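Local coordinates for protein 3'-5' exonuclease crn-4 (Caenorhabditis elegans, PDB 5DK5) that digests DNA and RNA as a metal-dependent 3'-5' exonuclease of the DEDDh family and takes part in apoptotic DNA degradation, at residues B[24-29]-B[124-129]; B[35-40]-B[69-74]; B[41-46]-B[188-193]. One frame throughout, in Å; residues are numbered along the deposited sequence.

Contact 1. Residues B[24-29]-B[124-129]. With IPA (isopropyl alcohol), chain M.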
loop_
_atom_site.group_PDB
_atom_site.type_symbol
_atom_site.label_atom_id
_atom_site.label_comp_id
_atom_site.label_asym_id
_atom_site.label_seq_id
_atom_site.Cartn_x
_atom_site.Cartn_y
_atom_site.Cartn_z
ATOM N N LEU B 24 23.162 11.891 -4.936
ATOM C CA LEU B 24 21.746 11.633 -5.187
ATOM C C LEU B 24 21.183 10.569 -4.249
ATOM O O LEU B 24 21.880 9.622 -3.883
ATOM C CB LEU B 24 21.552 11.208 -6.645
ATOM C CG LEU B 24 20.153 10.769 -7.077
ATOM C CD1 LEU B 24 19.909 11.181 -8.519
ATOM C CD2 LEU B 24 19.977 9.264 -6.931
ATOM N N ASP B 25 19.915 10.725 -3.874
ATOM C CA ASP B 25 19.249 9.767 -2.997
ATOM C C ASP B 25 17.745 9.703 -3.245
ATOM O O ASP B 25 17.056 10.724 -3.218
ATOM C CB ASP B 25 19.500 10.116 -1.533
ATOM C CG ASP B 25 18.869 9.118 -0.584
ATOM O OD1 ASP B 25 17.661 9.243 -0.293
ATOM O OD2 ASP B 25 19.583 8.203 -0.131
ATOM N N PHE B 26 17.250 8.491 -3.477
ATOM C CA PHE B 26 15.820 8.243 -3.605
ATOM C C PHE B 26 15.304 7.465 -2.402
ATOM O O PHE B 26 15.973 6.562 -1.899
ATOM C CB PHE B 26 15.502 7.461 -4.884
ATOM C CG PHE B 26 15.660 8.254 -6.150
ATOM C CD1 PHE B 26 14.970 9.440 -6.337
ATOM C CD2 PHE B 26 16.475 7.792 -7.170
ATOM C CE1 PHE B 26 15.105 10.158 -7.510
ATOM C CE2 PHE B 26 16.615 8.506 -8.344
ATOM C CZ PHE B 26 15.929 9.692 -8.514
ATOM N N GLU B 27 14.119 7.839 -1.937
ATOM C CA GLU B 27 13.359 7.021 -1.000
ATOM C C GLU B 27 12.071 6.614 -1.692
ATOM O O GLU B 27 11.511 7.390 -2.467
ATOM C CB GLU B 27 13.076 7.779 0.296
ATOM C CG GLU B 27 14.334 8.240 1.017
ATOM C CD GLU B 27 15.234 7.092 1.440
ATOM O OE1 GLU B 27 14.706 6.010 1.773
ATOM O OE2 GLU B 27 16.472 7.274 1.432
ATOM N N THR B 28 11.613 5.394 -1.421
ATOM C CA THR B 28 10.466 4.834 -2.125
ATOM C C THR B 28 9.405 4.291 -1.180
ATOM O O THR B 28 9.640 4.121 0.016
ATOM C CB THR B 28 10.889 3.682 -3.069
ATOM O OG1 THR B 28 11.231 2.523 -2.297
ATOM C CG2 THR B 28 12.079 4.088 -3.936
ATOM N N THR B 29 8.230 4.019 -1.736
ATOM C CA THR B 29 7.232 3.227 -1.040
ATOM C C THR B 29 7.814 1.838 -0.835
ATOM O O THR B 29 8.692 1.413 -1.587
ATOM C CB THR B 29 5.918 3.134 -1.824
ATOM O OG1 THR B 29 6.184 2.632 -3.140
ATOM C CG2 THR B 29 5.258 4.500 -1.928
ATOM N N GLN B 124 21.402 0.654 -6.073
ATOM C CA GLN B 124 19.952 0.637 -5.911
ATOM C C GLN B 124 19.258 1.892 -6.442
ATOM O O GLN B 124 18.251 1.794 -7.143
ATOM C CB GLN B 124 19.598 0.452 -4.433
ATOM C CG GLN B 124 20.144 -0.829 -3.822
ATOM C CD GLN B 124 19.633 -2.068 -4.527
ATOM O OE1 GLN B 124 18.481 -2.120 -4.955
ATOM N NE2 GLN B 124 20.493 -3.070 -4.665
ATOM N N ASP B 125 19.795 3.061 -6.110
ATOM C CA ASP B 125 19.142 4.326 -6.443
ATOM C C ASP B 125 18.869 4.491 -7.938
ATOM O O ASP B 125 17.775 4.895 -8.329
ATOM C CB ASP B 125 19.986 5.506 -5.952
ATOM C CG ASP B 125 20.002 5.625 -4.439
ATOM O OD1 ASP B 125 20.896 5.030 -3.802
ATOM O OD2 ASP B 125 19.120 6.318 -3.887
ATOM N N LEU B 126 19.856 4.173 -8.771
ATOM C CA LEU B 126 19.744 4.419 -10.206
ATOM C C LEU B 126 19.454 3.153 -11.013
ATOM O O LEU B 126 18.627 3.177 -11.925
ATOM C CB LEU B 126 21.020 5.086 -10.723
ATOM C CG LEU B 126 21.270 6.513 -10.215
ATOM C CD1 LEU B 126 22.548 7.070 -10.815
ATOM C CD2 LEU B 126 20.100 7.443 -10.522
ATOM N N TRP B 127 20.119 2.049 -10.691
ATOM C CA TRP B 127 19.894 0.815 -11.440
ATOM C C TRP B 127 18.487 0.257 -11.216
ATOM O O TRP B 127 17.847 -0.201 -12.162
ATOM C CB TRP B 127 20.926 -0.252 -11.075
ATOM C CG TRP B 127 20.441 -1.634 -11.370
ATOM C CD1 TRP B 127 20.320 -2.219 -12.596
ATOM C CD2 TRP B 127 19.995 -2.604 -10.415
ATOM N NE1 TRP B 127 19.830 -3.495 -12.464
ATOM C CE2 TRP B 127 19.622 -3.755 -11.135
ATOM C CE3 TRP B 127 19.876 -2.609 -9.022
ATOM C CZ2 TRP B 127 19.140 -4.901 -10.508
ATOM C CZ3 TRP B 127 19.397 -3.747 -8.403
ATOM C CH2 TRP B 127 19.035 -4.878 -9.145
ATOM N N ARG B 128 18.007 0.291 -9.974
ATOM C CA ARG B 128 16.688 -0.263 -9.652
ATOM C C ARG B 128 15.616 0.815 -9.552
ATOM O O ARG B 128 14.698 0.866 -10.371
ATOM C CB ARG B 128 16.737 -1.057 -8.341
ATOM C CG ARG B 128 15.385 -1.646 -7.928
ATOM C CD ARG B 128 15.512 -2.605 -6.746
ATOM N NE ARG B 128 15.951 -1.923 -5.533
ATOM C CZ ARG B 128 15.153 -1.234 -4.723
ATOM N NH1 ARG B 128 13.858 -1.119 -4.988
ATOM N NH2 ARG B 128 15.655 -0.650 -3.644
ATOM N N ILE B 129 15.737 1.673 -8.542
ATOM C CA ILE B 129 14.691 2.641 -8.221
ATOM C C ILE B 129 14.410 3.587 -9.383
ATOM O O ILE B 129 13.259 3.745 -9.792
ATOM C CB ILE B 129 15.064 3.459 -6.967
ATOM C CG1 ILE B 129 15.107 2.532 -5.750
ATOM C CG2 ILE B 129 14.072 4.612 -6.748
ATOM C CD1 ILE B 129 15.567 3.191 -4.459
HETATM C C1 IPA M . 10.376 -2.536 -8.218
HETATM C C2 IPA M . 11.479 -3.545 -7.997
HETATM C C3 IPA M . 12.376 -3.581 -9.215
HETATM O O2 IPA M . 12.229 -3.166 -6.865
HETATM O O HOH W 1 13.255 0.662 -2.286
#
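Asp125 on the helix and Phe26 on the strand are joined by one straight bond: Phe26 N donates to Asp125 OD2 at 2.9 Å, with an N-H...O angle of 175°, and meets the oxygen nearly along its C-O axis. Around this bond the packing is close. Leu24 CD2 lies 3.9 Å from Asp125 CB as the two side chains pass alongside each other, running opposite ways. Further along the strand, Phe26 CB rests 3.7 Å from Ile129 CG2. Two methyls, Thr28 CG2 and Ile129 CG2, press to 3.5 Å, closer than usual carbon contact, the side chains meeting tip to tip. In Thr28, chi1 of 73° sets OG1 between the backbone N and the carbonyl carbon and leaves CG2 anti to the latter.

The setting is strand 20-28 of an RNase H-like exonuclease fold, between strands 41-50 and 116-120 in the sheet and covered on one face by helix 124-136. Leu24, Phe26 and Thr28 face that helix, whereas Asp25 and Glu27 start out from the other side, where with Asp194 they bind magnesium.

On the OG1 side of Thr28 the contact is looser and a water fills in, donating to Thr28 OG1 at 2.7 Å and accepting from Arg128 NH2. Within the helix, Arg128 NE donates to Gln124 OE1 at 2.6 Å, in the guanidinium plane. Arg128 NH1 bonds an isopropyl alcohol, probably from the crystallisation liquor.

Contact 2. Residues B[35-40]-B[69-74]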
loop_
_atom_site.group_PDB
_atom_site.type_symbol
_atom_site.label_atom_id
_atom_site.label_comp_id
_atom_site.label_asym_id
_atom_site.label_seq_id
_atom_site.Cartn_x
_atom_site.Cartn_y
_atom_site.Cartn_z
ATOM N N GLN B 35 9.211 -8.269 -1.154
ATOM C CA GLN B 35 10.082 -7.721 -2.189
ATOM C C GLN B 35 9.364 -7.608 -3.532
ATOM O O GLN B 35 9.823 -6.895 -4.426
ATOM C CB GLN B 35 11.336 -8.585 -2.344
ATOM C CG GLN B 35 12.276 -8.521 -1.150
ATOM C CD GLN B 35 12.802 -7.121 -0.897
ATOM O OE1 GLN B 35 13.225 -6.427 -1.821
ATOM N NE2 GLN B 35 12.766 -6.693 0.360
ATOM N N ASP B 36 8.245 -8.311 -3.678
ATOM C CA ASP B 36 7.449 -8.207 -4.896
ATOM C C ASP B 36 6.579 -6.962 -4.789
ATOM O O ASP B 36 5.351 -7.046 -4.728
ATOM C CB ASP B 36 6.597 -9.460 -5.109
ATOM C CG ASP B 36 6.081 -9.578 -6.531
ATOM O OD1 ASP B 36 6.255 -8.618 -7.311
ATOM O OD2 ASP B 36 5.501 -10.631 -6.868
ATOM N N TYR B 37 7.235 -5.807 -4.763
ATOM C CA TYR B 37 6.578 -4.541 -4.483
ATOM C C TYR B 37 6.950 -3.502 -5.541
ATOM O O TYR B 37 8.128 -3.339 -5.853
ATOM C CB TYR B 37 6.980 -4.049 -3.093
ATOM C CG TYR B 37 6.091 -2.965 -2.529
ATOM C CD1 TYR B 37 6.357 -1.624 -2.773
ATOM C CD2 TYR B 37 4.993 -3.285 -1.742
ATOM C CE1 TYR B 37 5.545 -0.631 -2.253
ATOM C CE2 TYR B 37 4.179 -2.302 -1.221
ATOM C CZ TYR B 37 4.459 -0.977 -1.477
ATOM O OH TYR B 37 3.646 0.003 -0.956
ATOM N N PRO B 38 5.950 -2.790 -6.095
ATOM C CA PRO B 38 6.216 -1.788 -7.131
ATOM C C PRO B 38 6.682 -0.459 -6.543
ATOM O O PRO B 38 5.920 0.507 -6.505
ATOM C CB PRO B 38 4.860 -1.650 -7.823
ATOM C CG PRO B 38 3.883 -1.861 -6.724
ATOM C CD PRO B 38 4.508 -2.894 -5.807
ATOM N N CYS B 39 7.934 -0.425 -6.095
ATOM C CA CYS B 39 8.496 0.745 -5.429
ATOM C C CYS B 39 8.357 2.016 -6.263
ATOM O O CYS B 39 8.825 2.079 -7.401
ATOM C CB CYS B 39 9.972 0.505 -5.102
ATOM S SG CYS B 39 10.273 -0.897 -4.006
ATOM N N GLU B 40 7.707 3.020 -5.680
ATOM C CA GLU B 40 7.581 4.343 -6.285
ATOM C C GLU B 40 8.358 5.370 -5.473
ATOM O O GLU B 40 8.306 5.357 -4.246
ATOM C CB GLU B 40 6.118 4.768 -6.368
ATOM C CG GLU B 40 5.247 3.876 -7.220
ATOM C CD GLU B 40 3.784 4.247 -7.112
ATOM O OE1 GLU B 40 3.143 3.852 -6.115
ATOM O OE2 GLU B 40 3.278 4.945 -8.016
ATOM N N VAL B 69 1.319 6.742 -7.050
ATOM C CA VAL B 69 -0.010 6.545 -7.636
ATOM C C VAL B 69 -0.482 5.090 -7.592
ATOM O O VAL B 69 -1.676 4.822 -7.721
ATOM C CB VAL B 69 -0.049 7.025 -9.103
ATOM C CG1 VAL B 69 0.241 8.518 -9.181
ATOM C CG2 VAL B 69 0.940 6.240 -9.957
ATOM N N LEU B 70 0.448 4.153 -7.425
ATOM C CA LEU B 70 0.095 2.736 -7.329
ATOM C C LEU B 70 -0.289 2.370 -5.897
ATOM O O LEU B 70 -1.275 1.671 -5.668
ATOM C CB LEU B 70 1.250 1.849 -7.799
ATOM C CG LEU B 70 1.731 2.048 -9.237
ATOM C CD1 LEU B 70 2.895 1.116 -9.525
ATOM C CD2 LEU B 70 0.601 1.812 -10.225
ATOM N N ASN B 71 0.512 2.839 -4.946
ATOM C CA ASN B 71 0.231 2.672 -3.524
ATOM C C ASN B 71 0.315 4.026 -2.841
ATOM O O ASN B 71 1.402 4.519 -2.539
ATOM C CB ASN B 71 1.201 1.680 -2.888
ATOM C CG ASN B 71 1.008 0.268 -3.407
ATOM O OD1 ASN B 71 0.053 -0.417 -3.037
ATOM N ND2 ASN B 71 1.914 -0.175 -4.272
ATOM N N ARG B 72 -0.848 4.621 -2.610
ATOM C CA ARG B 72 -0.936 6.018 -2.209
ATOM C C ARG B 72 -0.890 6.208 -0.699
ATOM O O ARG B 72 -0.695 7.324 -0.219
ATOM C CB ARG B 72 -2.213 6.630 -2.780
ATOM C CG ARG B 72 -2.279 6.520 -4.295
ATOM C CD ARG B 72 -3.574 7.045 -4.871
ATOM N NE ARG B 72 -3.809 6.466 -6.188
ATOM C CZ ARG B 72 -4.815 6.793 -6.990
ATOM N NH1 ARG B 72 -5.700 7.711 -6.623
ATOM N NH2 ARG B 72 -4.935 6.198 -8.166
ATOM N N THR B 73 -1.065 5.119 0.042
ATOM C CA THR B 73 -0.931 5.142 1.496
ATOM C C THR B 73 0.370 4.466 1.902
ATOM O O THR B 73 0.549 3.269 1.672
ATOM C CB THR B 73 -2.100 4.425 2.202
ATOM O OG1 THR B 73 -3.349 4.854 1.648
ATOM C CG2 THR B 73 -2.078 4.718 3.695
ATOM N N LEU B 74 1.279 5.228 2.500
ATOM C CA LEU B 74 2.527 4.661 2.996
ATOM C C LEU B 74 2.250 3.656 4.107
ATOM O O LEU B 74 1.481 3.933 5.025
ATOM C CB LEU B 74 3.460 5.759 3.513
ATOM C CG LEU B 74 3.884 6.855 2.533
ATOM C CD1 LEU B 74 4.920 7.752 3.192
ATOM C CD2 LEU B 74 4.428 6.268 1.237
HETATM O O HOH W 2 4.184 1.812 -4.745
#
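Tyr37 and Asn71 meet tip to tip across the two loops, ring and amide planes only 23° apart, with Tyr37 OH 3.5 Å from Asn71 CB. Pro38 instead crosses Asn71 at about a right angle, its CG 3.6 Å from ND2, while Pro38 CB packs against Leu70 CD1.

Further along, the Glu40 carboxylate, on a chain extended beyond CG, is turned to three successive backbone N-H groups of 69-74. OE2 is gripped twice from opposite faces of the carboxylate plane, by Val69 N at 2.8 Å, tilted 31° out of it, and by Leu70 N at 3.0 Å. OE1 takes Asn71 N at 3.1 Å, on the syn side and 18° out of plane, plus a weak second bond from Leu70 N. Three donors would probably favour the charged form of this buried acid. An alanine here would probably leave the N-H groups of Val69, Leu70 and Asn71 without their shared acceptor and the loop freer to shift. A water between the loops donates to Glu40 OE1 at 2.7 Å and to Pro38 O, and accepts from Asn71 ND2.

Asn71 OD1 accepts a hydrogen bond from Thr73 N of the second subunit. Pro38 centres an inverse gamma turn, closed by Cys39 N to Tyr37 O, and these paired loops form part of the surface at which the dimer's subunits meet.

Contact 3. Residues B[41-46]-B[188-193]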
loop_
_atom_site.group_PDB
_atom_site.type_symbol
_atom_site.label_atom_id
_atom_site.label_comp_id
_atom_site.label_asym_id
_atom_site.label_seq_id
_atom_site.Cartn_x
_atom_site.Cartn_y
_atom_site.Cartn_z
ATOM N N VAL B 41 9.061 6.264 -6.161
ATOM C CA VAL B 41 9.796 7.338 -5.505
ATOM C C VAL B 41 8.846 8.253 -4.739
ATOM O O VAL B 41 7.827 8.687 -5.278
ATOM C CB VAL B 41 10.593 8.176 -6.526
ATOM C CG1 VAL B 41 11.290 9.351 -5.844
ATOM C CG2 VAL B 41 11.608 7.309 -7.248
ATOM N N ILE B 42 9.187 8.548 -3.485
ATOM C CA ILE B 42 8.387 9.450 -2.657
ATOM C C ILE B 42 9.223 10.605 -2.104
ATOM O O ILE B 42 8.678 11.562 -1.554
ATOM C CB ILE B 42 7.715 8.701 -1.489
ATOM C CG1 ILE B 42 8.750 7.920 -0.678
ATOM C CG2 ILE B 42 6.638 7.761 -2.024
ATOM C CD1 ILE B 42 8.172 7.231 0.543
ATOM N N GLN B 43 10.542 10.517 -2.249
ATOM C CA GLN B 43 11.411 11.651 -1.955
ATOM C C GLN B 43 12.617 11.673 -2.890
ATOM O O GLN B 43 13.213 10.636 -3.188
ATOM C CB GLN B 43 11.872 11.630 -0.498
ATOM C CG GLN B 43 12.607 12.900 -0.089
ATOM C CD GLN B 43 12.824 13.006 1.407
ATOM O OE1 GLN B 43 12.592 12.054 2.153
ATOM N NE2 GLN B 43 13.273 14.174 1.853
ATOM N N PHE B 44 12.959 12.876 -3.341
ATOM C CA PHE B 44 13.993 13.101 -4.344
ATOM C C PHE B 44 14.988 14.121 -3.790
ATOM O O PHE B 44 14.689 15.315 -3.748
ATOM C CB PHE B 44 13.346 13.596 -5.645
ATOM C CG PHE B 44 14.220 13.488 -6.866
ATOM C CD1 PHE B 44 15.601 13.436 -6.769
ATOM C CD2 PHE B 44 13.644 13.448 -8.126
ATOM C CE1 PHE B 44 16.386 13.343 -7.904
ATOM C CE2 PHE B 44 14.424 13.354 -9.262
ATOM C CZ PHE B 44 15.795 13.302 -9.152
ATOM N N ALA B 45 16.162 13.652 -3.369
ATOM C CA ALA B 45 17.126 14.499 -2.667
ATOM C C ALA B 45 18.496 14.516 -3.340
ATOM O O ALA B 45 19.058 13.468 -3.660
ATOM C CB ALA B 45 17.265 14.044 -1.221
ATOM N N ILE B 46 19.024 15.719 -3.542
ATOM C CA ILE B 46 20.353 15.906 -4.117
ATOM C C ILE B 46 21.103 17.010 -3.375
ATOM O O ILE B 46 20.512 18.014 -2.978
ATOM C CB ILE B 46 20.288 16.265 -5.622
ATOM C CG1 ILE B 46 19.561 15.170 -6.409
ATOM C CG2 ILE B 46 21.698 16.467 -6.189
ATOM C CD1 ILE B 46 19.310 15.516 -7.868
ATOM N N ALA B 188 17.215 15.759 9.559
ATOM C CA ALA B 188 15.882 15.607 8.988
ATOM C C ALA B 188 15.383 14.170 9.100
ATOM O O ALA B 188 14.185 13.914 8.981
ATOM C CB ALA B 188 15.888 16.049 7.532
ATOM N N HIS B 189 16.307 13.243 9.334
ATOM C CA HIS B 189 15.988 11.819 9.396
ATOM C C HIS B 189 15.249 11.351 8.141
ATOM O O HIS B 189 14.250 10.634 8.228
ATOM C CB HIS B 189 15.156 11.511 10.646
ATOM C CG HIS B 189 15.889 11.739 11.930
ATOM N ND1 HIS B 189 16.995 10.999 12.297
ATOM C CD2 HIS B 189 15.676 12.618 12.939
ATOM C CE1 HIS B 189 17.429 11.415 13.472
ATOM N NE2 HIS B 189 16.649 12.394 13.884
ATOM N N ASP B 190 15.746 11.762 6.977
ATOM C CA ASP B 190 15.144 11.373 5.706
ATOM C C ASP B 190 16.205 11.282 4.602
ATOM O O ASP B 190 17.385 11.068 4.884
ATOM C CB ASP B 190 14.031 12.362 5.330
ATOM C CG ASP B 190 14.532 13.789 5.173
ATOM O OD1 ASP B 190 15.762 14.010 5.151
ATOM O OD2 ASP B 190 13.682 14.700 5.067
ATOM N N ALA B 191 15.780 11.445 3.352
ATOM C CA ALA B 191 16.666 11.314 2.199
ATOM C C ALA B 191 17.845 12.279 2.251
ATOM O O ALA B 191 18.965 11.916 1.895
ATOM C CB ALA B 191 15.881 11.533 0.921
ATOM N N MET B 192 17.589 13.507 2.687
ATOM C CA MET B 192 18.619 14.539 2.679
ATOM C C MET B 192 19.731 14.199 3.666
ATOM O O MET B 192 20.887 14.560 3.453
ATOM C CB MET B 192 18.012 15.907 3.003
ATOM C CG MET B 192 19.003 17.065 2.955
ATOM S SD MET B 192 19.931 17.177 1.408
ATOM C CE MET B 192 18.619 17.505 0.233
ATOM N N ASP B 193 19.386 13.495 4.740
ATOM C CA ASP B 193 20.385 13.054 5.708
ATOM C C ASP B 193 21.345 12.060 5.065
ATOM O O ASP B 193 22.552 12.111 5.303
ATOM C CB ASP B 193 19.719 12.426 6.933
ATOM C CG ASP B 193 19.113 13.461 7.859
ATOM O OD1 ASP B 193 18.943 14.622 7.433
ATOM O OD2 ASP B 193 18.799 13.107 9.015
#
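Gln43 NE2 is shared by two oxygens: Asp190 OD2, through a straight but weak bond of 3.3 Å, and Asn63 OD1 on the adjacent strand 55-65. In this RNase H-like fold the contact joins strand 41-50 of the sheet to the start of helix 191-207, the helix that supplies the magnesium ligand Asp194. Gln43 leaves the strand with CG anti to its backbone N (chi1 -171°) and runs extended, which carries the amide to the helix start. There it crosses the Asp190 side chain at about a right angle, the amide and carboxylate planes 81° apart. The other end of the amide, OE1, accepts a weak bond from Ala191 N at 3.5 Å.

Asp190 also holds the N-cap position, its OD1 accepting a weak capping bond from Met192 N at 3.1 Å. Its carboxylate thus meets both the strand's glutamine and the first turn of the helix, beside the bound MES.

Past this polar end small methyls do the packing. Ala191 CB lies 3.4 Å from the amide carbon, Gln43 CD, and also meets Ala45 CB, at 3.6 Å. Met192 bends at chi2 and chi3, and its methyl CE lies 4.0 Å from Ala45 CB and 3.8 Å from Ile46 O.

Contacts 1 and 3 are built on neighbouring strands of one sheet, 20-28 and 41-50, and each ties its strand to a helix. Contact 1, which carries two magnesium ligands, lies near the centre of the chain; contact 3 lies farther out, beside the same site. Contact 2 joins two loops about 17 Å from the centre and touches the second subunit. The chemistry follows: carbon packing with one strong bond in contact 1, a carboxylate gathering backbone N-H groups in contact 2, weak amide bonds and small methyls in contact 3. Thr29 N to Glu40 O probably links contacts 1 and 2, while Asp25 N to Ala45 O and Glu27 O to Ile42 N probably bond contacts 1 and 3.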